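Side-chain contacts in S-adenosylmethionine:tRNA ribosyltransferase-isomerase (Thermotoga maritima, PDB 1VKY), which probably transfers the ribose of S-adenosylmethionine to the preQ1 base of tRNA and isomerises it, giving epoxyqueuosine: residues B[53-58]-B[189-194]; B[40-45]-B[59-64]; B[29-34]-B[338-343]. All blocks are in the same frame, centred on the assembly; numbering follows the deposited sequence.

Contact 1 (B[53-58]-B[189-194]); sequences RIFREI and LHFTPE
One face of the Phe-55 ring is covered by His-190, whose CB lies 3.3 Å from the centroid of that ring and only 6° off its normal, a CH-pi contact over the centre. At the edge of the same ring stands Phe-191, its CE1 3.8 Å from Phe-55 CZ. The two phenyl planes are turned 89° against each other, so the rim of Phe-55, through CE2 and CZ, points into the face of Phe-191 as a T-shaped stack. The imidazole of His-190 runs nearly parallel to Phe-55 but slid aside, with little overlap; its CG sits beside the backbone N (chi1 -57°) and CB makes the closest approach, while ND1 and NE2 hydrogen-bond to Ser-38 OG and Asn-302 OD1. Histidine thus suits a buried place with apolar and polar neighbours together. This aromatic cluster joins the 3-10 turn that follows edge strand 49-54 of the mixed sheet to the lead-in of helix 193-202, whose N-cap is Thr-192. The turn itself is held by the backbone bond from Ile-58 N to Phe-55 O. Ile-58 adds an extended aliphatic arm, its CD1 4.1 Å from Phe-191 CZ, and Val-300 of a sheet strand packs against both Phe-55 and Ile-58.

Contact 2 (B[40-45]-B[59-64]); sequences LMVLHR and IEYLEP
Tyr-61 meets Val-42 and His-44 with the outer half of its ring. Its CB points toward strand 39-44, and with CG anti to the carbonyl carbon (chi1 -64°) the ring is carried on to the strand. CE1 lies 3.9 Å from Val-42 CG2. CE2, on the other side of the ring, has two neighbours, Val-42 CG1 and His-44 CE1, the latter 3.9 Å away from it. CZ sits by both valine methyls; CG1 stands over one ring face, displaced toward the rim, in a CH-pi contact 4.2 Å from the Tyr-61 centroid. A branched valine suits this place, since both its methyls rest on the same face of the ring, CG1 by CE2 and CG2 by CE1 and CZ. The 3-10 turn after strand 49-54 is thereby folded back across the antiparallel pair formed by 39-44 and 49-54. His-44 meets the tyrosine rim to rim, with planes at 52°, neither ring covering the other. Beyond CZ, the OH lies 4.0 Å from Val-42 CG2 and hydrogen-bonds to Glu-51 OE1 and Arg-53 NE, and His-44 NE2 shares the same glutamate oxygen. A phenylalanine in place of Tyr-61 would probably leave Glu-51 and Arg-53 without the hydroxyl they share. Leu-345, on strand 343-346, also packs against the tyrosine.

Contact 3 (B[29-34]-B[338-343]); sequences QEPVEP and FSFGDA
Pro-31 and Phe-340 bring two loop backbones together with CA atoms 4.6 Å apart, the second loop bent by a type I turn from Phe-338 to Gly-341 that is closed by the bond from Gly-341 N to Phe-338 O. The turn presents Phe-340 to the other loop, side chain and carbonyl alike. In Phe-340 the bond from CA to CB points toward residues 29-34, and CB presses on the peptide link before the proline, 3.6 Å from Glu-30 C. With CG anti to the carbonyl carbon (chi1 -56°), the phenyl ring lies alongside the pyrrolidine, both side chains pointing the same way. Ring atom CD2 meets Pro-31 CD at 3.8 Å, while CD1, on the other flank, comes 3.9 Å from Gln-29 O. Proline suits this place because its CD puts a hydrocarbon surface where other residues would carry an N-H. The contact lies at the surface of the subunit, where the loop before strand 39-44 meets the loop between helix 320-332 and strand 343-346. The second subunit comes up here as well: its Gln-29 packs on Phe-340, and its Ser-339 OG hydrogen-bonds to Gln-29 OE1. The polar link between the loops is made by a water, which accepts from Val-32 N at 3.0 Å and donates to Phe-340 O at 2.8 Å. The same carbonyl oxygen is approached by Pro-31 CA at 3.4 Å, with an angle of 153° at the hydrogen, and takes a weak hydrogen bond from Arg-336. No direct hydrogen bond joins the two segments, so their union rests on apolar packing, one C-H...O contact and a bridging water, and the carbonyl oxygen of Phe-340 takes part in both of the latter.

In the fold
From the N terminus, residues 29-34 open contact 3, which closes only at 338-343, near the C-terminal end, so that contacts 1 and 2 both fall within its long loop. Contact 2 opens at 40-45 and contact 1 at 53-58; contact 2 then closes at 59-64, before contact 1 closes at 189-194, so these two cross. Strand 39-44 is central to the arrangement: in the mixed sheet it lies between 49-54 and 343-346. Leu-40 O probably hydrogen-bonds to Arg-53 N on one side, and Met-41 N to Ala-343 O on the other. Ala-343 also packs on Phe-55, joining contacts 1 and 3 beside helix 193-202.

Contact 1 (B[53-58]-B[189-194])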
loop_
_atom_site.group_PDB
_atom_site.type_symbol
_atom_site.label_atom_id
_atom_site.label_comp_id
_atom_site.label_asym_id
_atom_site.label_seq_id
_atom_site.Cartn_x
_atom_site.Cartn_y
_atom_site.Cartn_z
ATOM N N ARG B 53 -4.963 -11.701 -19.994
ATOM C CA ARG B 53 -5.001 -12.968 -19.252
ATOM C C ARG B 53 -5.113 -12.650 -17.756
ATOM O O ARG B 53 -5.341 -11.489 -17.389
ATOM C CB ARG B 53 -3.745 -13.801 -19.556
ATOM C CG ARG B 53 -3.626 -14.113 -21.055
ATOM C CD ARG B 53 -4.717 -15.130 -21.570
ATOM N NE ARG B 53 -3.917 -16.276 -21.758
ATOM C CZ ARG B 53 -4.076 -17.441 -21.252
ATOM N NH1 ARG B 53 -5.146 -17.824 -20.604
ATOM N NH2 ARG B 53 -3.149 -18.292 -21.530
ATOM N N ILE B 54 -5.022 -13.708 -16.950
ATOM C CA ILE B 54 -4.990 -13.660 -15.497
ATOM C C ILE B 54 -3.638 -14.175 -15.065
ATOM O O ILE B 54 -3.082 -15.049 -15.730
ATOM C CB ILE B 54 -6.110 -14.569 -14.904
ATOM C CG1 ILE B 54 -7.469 -14.063 -15.335
ATOM C CG2 ILE B 54 -6.028 -14.657 -13.395
ATOM C CD1 ILE B 54 -7.689 -12.620 -15.050
ATOM N N PHE B 55 -3.120 -13.664 -13.944
ATOM C CA PHE B 55 -1.744 -13.909 -13.573
ATOM C C PHE B 55 -1.372 -15.377 -13.490
ATOM O O PHE B 55 -0.286 -15.762 -13.930
ATOM C CB PHE B 55 -1.320 -13.200 -12.275
ATOM C CG PHE B 55 0.184 -13.087 -12.154
ATOM C CD1 PHE B 55 0.852 -12.036 -12.731
ATOM C CD2 PHE B 55 0.917 -14.062 -11.526
ATOM C CE1 PHE B 55 2.238 -11.967 -12.661
ATOM C CE2 PHE B 55 2.271 -14.005 -11.458
ATOM C CZ PHE B 55 2.948 -12.962 -12.038
ATOM N N ARG B 56 -2.234 -16.197 -12.903
ATOM C CA ARG B 56 -1.904 -17.625 -12.716
ATOM C C ARG B 56 -1.686 -18.348 -14.046
ATOM O O ARG B 56 -1.029 -19.383 -14.088
ATOM C CB ARG B 56 -2.988 -18.337 -11.916
ATOM C CG ARG B 56 -4.367 -18.313 -12.565
ATOM C CD ARG B 56 -5.453 -19.065 -11.777
ATOM N NE ARG B 56 -5.487 -18.635 -10.381
ATOM C CZ ARG B 56 -6.411 -17.850 -9.821
ATOM N NH1 ARG B 56 -7.456 -17.376 -10.518
ATOM N NH2 ARG B 56 -6.278 -17.537 -8.532
ATOM N N GLU B 57 -2.202 -17.778 -15.135
ATOM C CA GLU B 57 -1.987 -18.289 -16.521
ATOM C C GLU B 57 -0.597 -17.985 -17.121
ATOM O O GLU B 57 -0.286 -18.360 -18.261
ATOM C CB GLU B 57 -3.101 -17.733 -17.413
ATOM C CG GLU B 57 -4.460 -18.279 -17.016
ATOM C CD GLU B 57 -5.636 -17.507 -17.588
ATOM O OE1 GLU B 57 -5.515 -16.335 -17.981
ATOM O OE2 GLU B 57 -6.722 -18.084 -17.625
ATOM N N ILE B 58 0.269 -17.347 -16.328
ATOM C CA ILE B 58 1.664 -17.127 -16.729
ATOM C C ILE B 58 2.355 -18.419 -17.042
ATOM O O ILE B 58 3.197 -18.453 -17.923
ATOM C CB ILE B 58 2.469 -16.330 -15.641
ATOM C CG1 ILE B 58 3.802 -15.815 -16.220
ATOM C CG2 ILE B 58 2.694 -17.160 -14.361
ATOM C CD1 ILE B 58 4.432 -14.771 -15.371
ATOM N N LEU B 189 5.082 -10.174 -5.929
ATOM C CA LEU B 189 3.995 -10.478 -5.005
ATOM C C LEU B 189 2.763 -11.056 -5.704
ATOM O O LEU B 189 1.904 -11.584 -5.028
ATOM C CB LEU B 189 3.604 -9.231 -4.202
ATOM C CG LEU B 189 4.688 -8.721 -3.231
ATOM C CD1 LEU B 189 4.066 -7.766 -2.254
ATOM C CD2 LEU B 189 5.425 -9.844 -2.480
ATOM N N HIS B 190 2.690 -10.958 -7.041
ATOM C CA HIS B 190 1.695 -11.706 -7.821
ATOM C C HIS B 190 1.927 -13.223 -7.799
ATOM O O HIS B 190 0.989 -13.980 -7.999
ATOM C CB HIS B 190 1.672 -11.247 -9.273
ATOM C CG HIS B 190 1.408 -9.786 -9.452
ATOM N ND1 HIS B 190 0.132 -9.261 -9.483
ATOM C CD2 HIS B 190 2.250 -8.753 -9.692
ATOM C CE1 HIS B 190 0.204 -7.959 -9.711
ATOM N NE2 HIS B 190 1.479 -7.619 -9.825
ATOM N N PHE B 191 3.156 -13.678 -7.569
ATOM C CA PHE B 191 3.418 -15.098 -7.483
ATOM C C PHE B 191 2.978 -15.626 -6.103
ATOM O O PHE B 191 3.502 -15.182 -5.102
ATOM C CB PHE B 191 4.906 -15.392 -7.661
ATOM C CG PHE B 191 5.396 -15.242 -9.064
ATOM C CD1 PHE B 191 5.935 -14.037 -9.495
ATOM C CD2 PHE B 191 5.298 -16.295 -9.965
ATOM C CE1 PHE B 191 6.372 -13.891 -10.802
ATOM C CE2 PHE B 191 5.733 -16.156 -11.269
ATOM C CZ PHE B 191 6.274 -14.959 -11.695
ATOM N N THR B 192 2.037 -16.569 -6.048
ATOM C CA THR B 192 1.647 -17.220 -4.783
ATOM C C THR B 192 2.502 -18.473 -4.581
ATOM O O THR B 192 3.071 -18.982 -5.530
ATOM C CB THR B 192 0.181 -17.640 -4.828
ATOM O OG1 THR B 192 -0.011 -18.553 -5.909
ATOM C CG2 THR B 192 -0.734 -16.456 -5.146
ATOM N N PRO B 193 2.584 -19.009 -3.362
ATOM C CA PRO B 193 3.289 -20.292 -3.161
ATOM C C PRO B 193 2.721 -21.429 -4.002
ATOM O O PRO B 193 3.458 -22.274 -4.449
ATOM C CB PRO B 193 3.119 -20.573 -1.667
ATOM C CG PRO B 193 2.819 -19.227 -1.030
ATOM C CD PRO B 193 2.086 -18.433 -2.094
ATOM N N GLU B 194 1.420 -21.431 -4.223
ATOM C CA GLU B 194 0.766 -22.447 -5.043
ATOM C C GLU B 194 1.190 -22.342 -6.506
ATOM O O GLU B 194 1.395 -23.357 -7.161
ATOM C CB GLU B 194 -0.753 -22.300 -4.905
ATOM C CG GLU B 194 -1.607 -23.199 -5.776
#

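Contact 2 (B[40-45]-B[59-64])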
loop_
_atom_site.group_PDB
_atom_site.type_symbol
_atom_site.label_atom_id
_atom_site.label_comp_id
_atom_site.label_asym_id
_atom_site.label_seq_id
_atom_site.Cartn_x
_atom_site.Cartn_y
_atom_site.Cartn_z
ATOM N N LEU B 40 -3.186 -10.039 -16.144
ATOM C CA LEU B 40 -1.853 -10.126 -16.755
ATOM C C LEU B 40 -2.029 -9.800 -18.215
ATOM O O LEU B 40 -2.616 -10.598 -18.947
ATOM C CB LEU B 40 -1.262 -11.547 -16.616
ATOM C CG LEU B 40 0.100 -11.863 -17.261
ATOM C CD1 LEU B 40 1.208 -11.085 -16.583
ATOM C CD2 LEU B 40 0.448 -13.333 -17.266
ATOM N N MET B 41 -1.496 -8.660 -18.644
ATOM C CA MET B 41 -1.395 -8.341 -20.057
ATOM C C MET B 41 -0.083 -8.939 -20.585
ATOM O O MET B 41 0.964 -8.718 -20.021
ATOM C CB MET B 41 -1.372 -6.828 -20.292
ATOM C CG MET B 41 -1.479 -6.458 -21.763
ATOM S SD MET B 41 -1.614 -4.692 -22.072
ATOM C CE MET B 41 -3.199 -4.285 -21.383
ATOM N N VAL B 42 -0.168 -9.663 -21.699
ATOM C CA VAL B 42 0.991 -10.280 -22.310
ATOM C C VAL B 42 1.290 -9.603 -23.636
ATOM O O VAL B 42 0.434 -9.564 -24.530
ATOM C CB VAL B 42 0.766 -11.790 -22.522
ATOM C CG1 VAL B 42 2.007 -12.440 -23.067
ATOM C CG2 VAL B 42 0.382 -12.477 -21.185
ATOM N N LEU B 43 2.533 -9.156 -23.762
ATOM C CA LEU B 43 3.073 -8.505 -24.936
ATOM C C LEU B 43 4.115 -9.403 -25.625
ATOM O O LEU B 43 5.083 -9.825 -25.014
ATOM C CB LEU B 43 3.737 -7.177 -24.530
ATOM C CG LEU B 43 2.807 -5.949 -24.459
ATOM C CD1 LEU B 43 1.682 -6.141 -23.565
ATOM C CD2 LEU B 43 3.599 -4.760 -24.059
ATOM N N HIS B 44 3.874 -9.687 -26.902
ATOM C CA HIS B 44 4.761 -10.506 -27.715
ATOM C C HIS B 44 5.484 -9.557 -28.665
ATOM O O HIS B 44 4.912 -9.090 -29.650
ATOM C CB HIS B 44 3.951 -11.538 -28.505
ATOM C CG HIS B 44 3.162 -12.492 -27.659
ATOM N ND1 HIS B 44 3.641 -13.727 -27.289
ATOM C CD2 HIS B 44 1.914 -12.404 -27.135
ATOM C CE1 HIS B 44 2.727 -14.359 -26.574
ATOM N NE2 HIS B 44 1.666 -13.583 -26.474
ATOM N N ARG B 45 6.735 -9.256 -28.373
ATOM C CA ARG B 45 7.384 -8.140 -29.080
ATOM C C ARG B 45 7.561 -8.340 -30.559
ATOM O O ARG B 45 7.304 -7.427 -31.314
ATOM C CB ARG B 45 8.739 -7.808 -28.477
ATOM C CG ARG B 45 8.682 -7.211 -27.076
ATOM C CD ARG B 45 10.047 -7.178 -26.443
ATOM N NE ARG B 45 10.545 -8.499 -26.072
ATOM C CZ ARG B 45 11.752 -8.692 -25.567
ATOM N NH1 ARG B 45 12.143 -9.899 -25.235
ATOM N NH2 ARG B 45 12.572 -7.670 -25.394
ATOM N N ILE B 59 1.970 -19.497 -16.367
ATOM C CA ILE B 59 2.573 -20.799 -16.620
ATOM C C ILE B 59 2.451 -21.280 -18.091
ATOM O O ILE B 59 3.299 -22.001 -18.593
ATOM C CB ILE B 59 1.936 -21.824 -15.665
ATOM C CG1 ILE B 59 2.711 -23.148 -15.669
ATOM C CG2 ILE B 59 0.455 -22.022 -15.981
ATOM C CD1 ILE B 59 2.401 -23.990 -14.436
ATOM N N GLU B 60 1.400 -20.860 -18.777
ATOM C CA GLU B 60 1.171 -21.225 -20.199
ATOM C C GLU B 60 2.187 -20.581 -21.175
ATOM O O GLU B 60 2.161 -20.861 -22.376
ATOM C CB GLU B 60 -0.234 -20.793 -20.606
ATOM C CG GLU B 60 -1.296 -21.473 -19.768
ATOM C CD GLU B 60 -2.681 -21.005 -20.118
ATOM O OE1 GLU B 60 -2.827 -20.346 -21.156
ATOM O OE2 GLU B 60 -3.621 -21.309 -19.397
ATOM N N TYR B 61 3.045 -19.683 -20.654
ATOM C CA TYR B 61 4.048 -18.991 -21.438
ATOM C C TYR B 61 5.450 -19.455 -21.092
ATOM O O TYR B 61 6.394 -19.022 -21.705
ATOM C CB TYR B 61 3.935 -17.472 -21.208
ATOM C CG TYR B 61 2.620 -16.948 -21.703
ATOM C CD1 TYR B 61 1.550 -16.824 -20.844
ATOM C CD2 TYR B 61 2.421 -16.680 -23.064
ATOM C CE1 TYR B 61 0.313 -16.368 -21.288
ATOM C CE2 TYR B 61 1.191 -16.237 -23.535
ATOM C CZ TYR B 61 0.128 -16.081 -22.631
ATOM O OH TYR B 61 -1.101 -15.641 -23.066
ATOM N N LEU B 62 5.578 -20.333 -20.109
ATOM C CA LEU B 62 6.872 -20.724 -19.602
ATOM C C LEU B 62 7.082 -22.165 -19.926
ATOM O O LEU B 62 6.176 -22.973 -19.865
ATOM C CB LEU B 62 6.998 -20.479 -18.080
ATOM C CG LEU B 62 6.849 -18.995 -17.654
ATOM C CD1 LEU B 62 6.730 -18.815 -16.133
ATOM C CD2 LEU B 62 7.962 -18.153 -18.217
ATOM N N GLU B 63 8.308 -22.481 -20.271
ATOM C CA GLU B 63 8.686 -23.828 -20.605
ATOM C C GLU B 63 9.708 -24.396 -19.619
ATOM O O GLU B 63 10.333 -23.658 -18.878
ATOM C CB GLU B 63 9.204 -23.869 -22.023
ATOM C CG GLU B 63 10.326 -22.941 -22.344
ATOM C CD GLU B 63 10.549 -22.834 -23.836
ATOM O OE1 GLU B 63 9.761 -22.116 -24.521
ATOM O OE2 GLU B 63 11.503 -23.486 -24.291
ATOM N N PRO B 64 9.838 -25.714 -19.580
ATOM C CA PRO B 64 10.823 -26.356 -18.724
ATOM C C PRO B 64 12.218 -25.773 -18.994
ATOM O O PRO B 64 12.601 -25.534 -20.147
ATOM C CB PRO B 64 10.739 -27.836 -19.147
ATOM C CG PRO B 64 9.388 -28.008 -19.714
ATOM C CD PRO B 64 9.049 -26.706 -20.347
#

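Contact 3 (B[29-34]-B[338-343])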
loop_
_atom_site.group_PDB
_atom_site.type_symbol
_atom_site.label_atom_id
_atom_site.label_comp_id
_atom_site.label_asym_id
_atom_site.label_seq_id
_atom_site.Cartn_x
_atom_site.Cartn_y
_atom_site.Cartn_z
ATOM N N GLN B 29 -5.329 0.729 -4.456
ATOM C CA GLN B 29 -4.917 1.016 -3.083
ATOM C C GLN B 29 -4.644 -0.246 -2.329
ATOM O O GLN B 29 -3.953 -0.232 -1.333
ATOM C CB GLN B 29 -5.999 1.830 -2.397
ATOM C CG GLN B 29 -6.292 3.055 -3.197
ATOM C CD GLN B 29 -7.228 4.005 -2.525
ATOM O OE1 GLN B 29 -7.034 4.354 -1.367
ATOM N NE2 GLN B 29 -8.229 4.448 -3.255
ATOM N N GLU B 30 -5.181 -1.351 -2.821
ATOM C CA GLU B 30 -4.938 -2.660 -2.233
ATOM C C GLU B 30 -4.945 -3.734 -3.314
ATOM O O GLU B 30 -5.658 -3.624 -4.342
ATOM C CB GLU B 30 -6.028 -2.972 -1.202
ATOM C CG GLU B 30 -7.447 -2.775 -1.714
ATOM C CD GLU B 30 -8.476 -2.830 -0.597
ATOM O OE1 GLU B 30 -8.425 -3.789 0.218
ATOM O OE2 GLU B 30 -9.344 -1.923 -0.528
ATOM N N PRO B 31 -4.187 -4.783 -3.070
ATOM C CA PRO B 31 -4.105 -5.888 -4.020
ATOM C C PRO B 31 -5.327 -6.794 -4.032
ATOM O O PRO B 31 -6.094 -6.852 -3.069
ATOM C CB PRO B 31 -2.864 -6.652 -3.560
ATOM C CG PRO B 31 -2.731 -6.361 -2.110
ATOM C CD PRO B 31 -3.324 -4.993 -1.889
ATOM N N VAL B 32 -5.509 -7.475 -5.154
ATOM C CA VAL B 32 -6.488 -8.549 -5.283
ATOM C C VAL B 32 -6.032 -9.744 -4.460
ATOM O O VAL B 32 -4.833 -9.967 -4.259
ATOM C CB VAL B 32 -6.672 -8.957 -6.767
ATOM C CG1 VAL B 32 -7.456 -10.254 -6.908
ATOM C CG2 VAL B 32 -7.387 -7.860 -7.502
ATOM N N GLU B 33 -7.003 -10.512 -3.980
ATOM C CA GLU B 33 -6.734 -11.758 -3.254
ATOM C C GLU B 33 -7.553 -12.882 -3.900
ATOM O O GLU B 33 -8.725 -12.682 -4.172
ATOM C CB GLU B 33 -7.084 -11.598 -1.771
ATOM C CG GLU B 33 -6.170 -12.387 -0.840
ATOM C CD GLU B 33 -4.701 -11.955 -0.917
ATOM O OE1 GLU B 33 -3.817 -12.844 -0.775
ATOM O OE2 GLU B 33 -4.424 -10.734 -1.115
ATOM N N PRO B 34 -6.953 -14.017 -4.235
ATOM C CA PRO B 34 -5.495 -14.273 -4.120
ATOM C C PRO B 34 -4.660 -13.418 -5.104
ATOM O O PRO B 34 -5.192 -12.889 -6.065
ATOM C CB PRO B 34 -5.378 -15.756 -4.489
ATOM C CG PRO B 34 -6.527 -15.990 -5.401
ATOM C CD PRO B 34 -7.665 -15.137 -4.871
ATOM N N PHE B 338 -0.051 0.596 -10.837
ATOM C CA PHE B 338 0.857 0.859 -9.742
ATOM C C PHE B 338 1.051 -0.368 -8.892
ATOM O O PHE B 338 0.784 -1.486 -9.325
ATOM C CB PHE B 338 0.416 2.151 -8.988
ATOM C CG PHE B 338 1.497 2.839 -8.232
ATOM C CD1 PHE B 338 2.710 3.127 -8.822
ATOM C CD2 PHE B 338 1.315 3.179 -6.905
ATOM C CE1 PHE B 338 3.697 3.762 -8.109
ATOM C CE2 PHE B 338 2.309 3.823 -6.196
ATOM C CZ PHE B 338 3.482 4.117 -6.787
ATOM N N SER B 339 1.662 -0.165 -7.728
ATOM C CA SER B 339 2.196 -1.225 -6.904
ATOM C C SER B 339 1.263 -2.373 -6.498
ATOM O O SER B 339 1.752 -3.499 -6.260
ATOM C CB SER B 339 2.814 -0.581 -5.645
ATOM O OG SER B 339 3.912 0.265 -6.039
ATOM N N PHE B 340 -0.037 -2.108 -6.361
ATOM C CA PHE B 340 -1.000 -3.122 -5.917
ATOM C C PHE B 340 -1.933 -3.518 -7.029
ATOM O O PHE B 340 -2.894 -4.279 -6.793
ATOM C CB PHE B 340 -1.795 -2.624 -4.688
ATOM C CG PHE B 340 -0.894 -2.219 -3.577
ATOM C CD1 PHE B 340 -0.629 -0.882 -3.333
ATOM C CD2 PHE B 340 -0.147 -3.189 -2.909
ATOM C CE1 PHE B 340 0.305 -0.507 -2.373
ATOM C CE2 PHE B 340 0.775 -2.834 -1.939
ATOM C CZ PHE B 340 1.007 -1.482 -1.670
ATOM N N GLY B 341 -1.599 -3.073 -8.247
ATOM C CA GLY B 341 -2.393 -3.335 -9.449
ATOM C C GLY B 341 -2.030 -4.592 -10.197
ATOM O O GLY B 341 -1.502 -5.546 -9.643
ATOM N N ASP B 342 -2.309 -4.560 -11.488
ATOM C CA ASP B 342 -2.184 -5.719 -12.320
ATOM C C ASP B 342 -0.723 -5.842 -12.835
ATOM O O ASP B 342 0.148 -5.036 -12.479
ATOM C CB ASP B 342 -3.179 -5.619 -13.479
ATOM C CG ASP B 342 -4.602 -5.704 -13.004
ATOM O OD1 ASP B 342 -4.873 -6.561 -12.149
ATOM O OD2 ASP B 342 -5.491 -4.962 -13.442
ATOM N N ALA B 343 -0.482 -6.858 -13.648
ATOM C CA ALA B 343 0.848 -7.144 -14.190
ATOM C C ALA B 343 0.889 -7.222 -15.726
ATOM O O ALA B 343 -0.123 -7.426 -16.388
ATOM C CB ALA B 343 1.355 -8.419 -13.643
HETATM O O HOH W 1 -3.486 -6.947 -7.296
#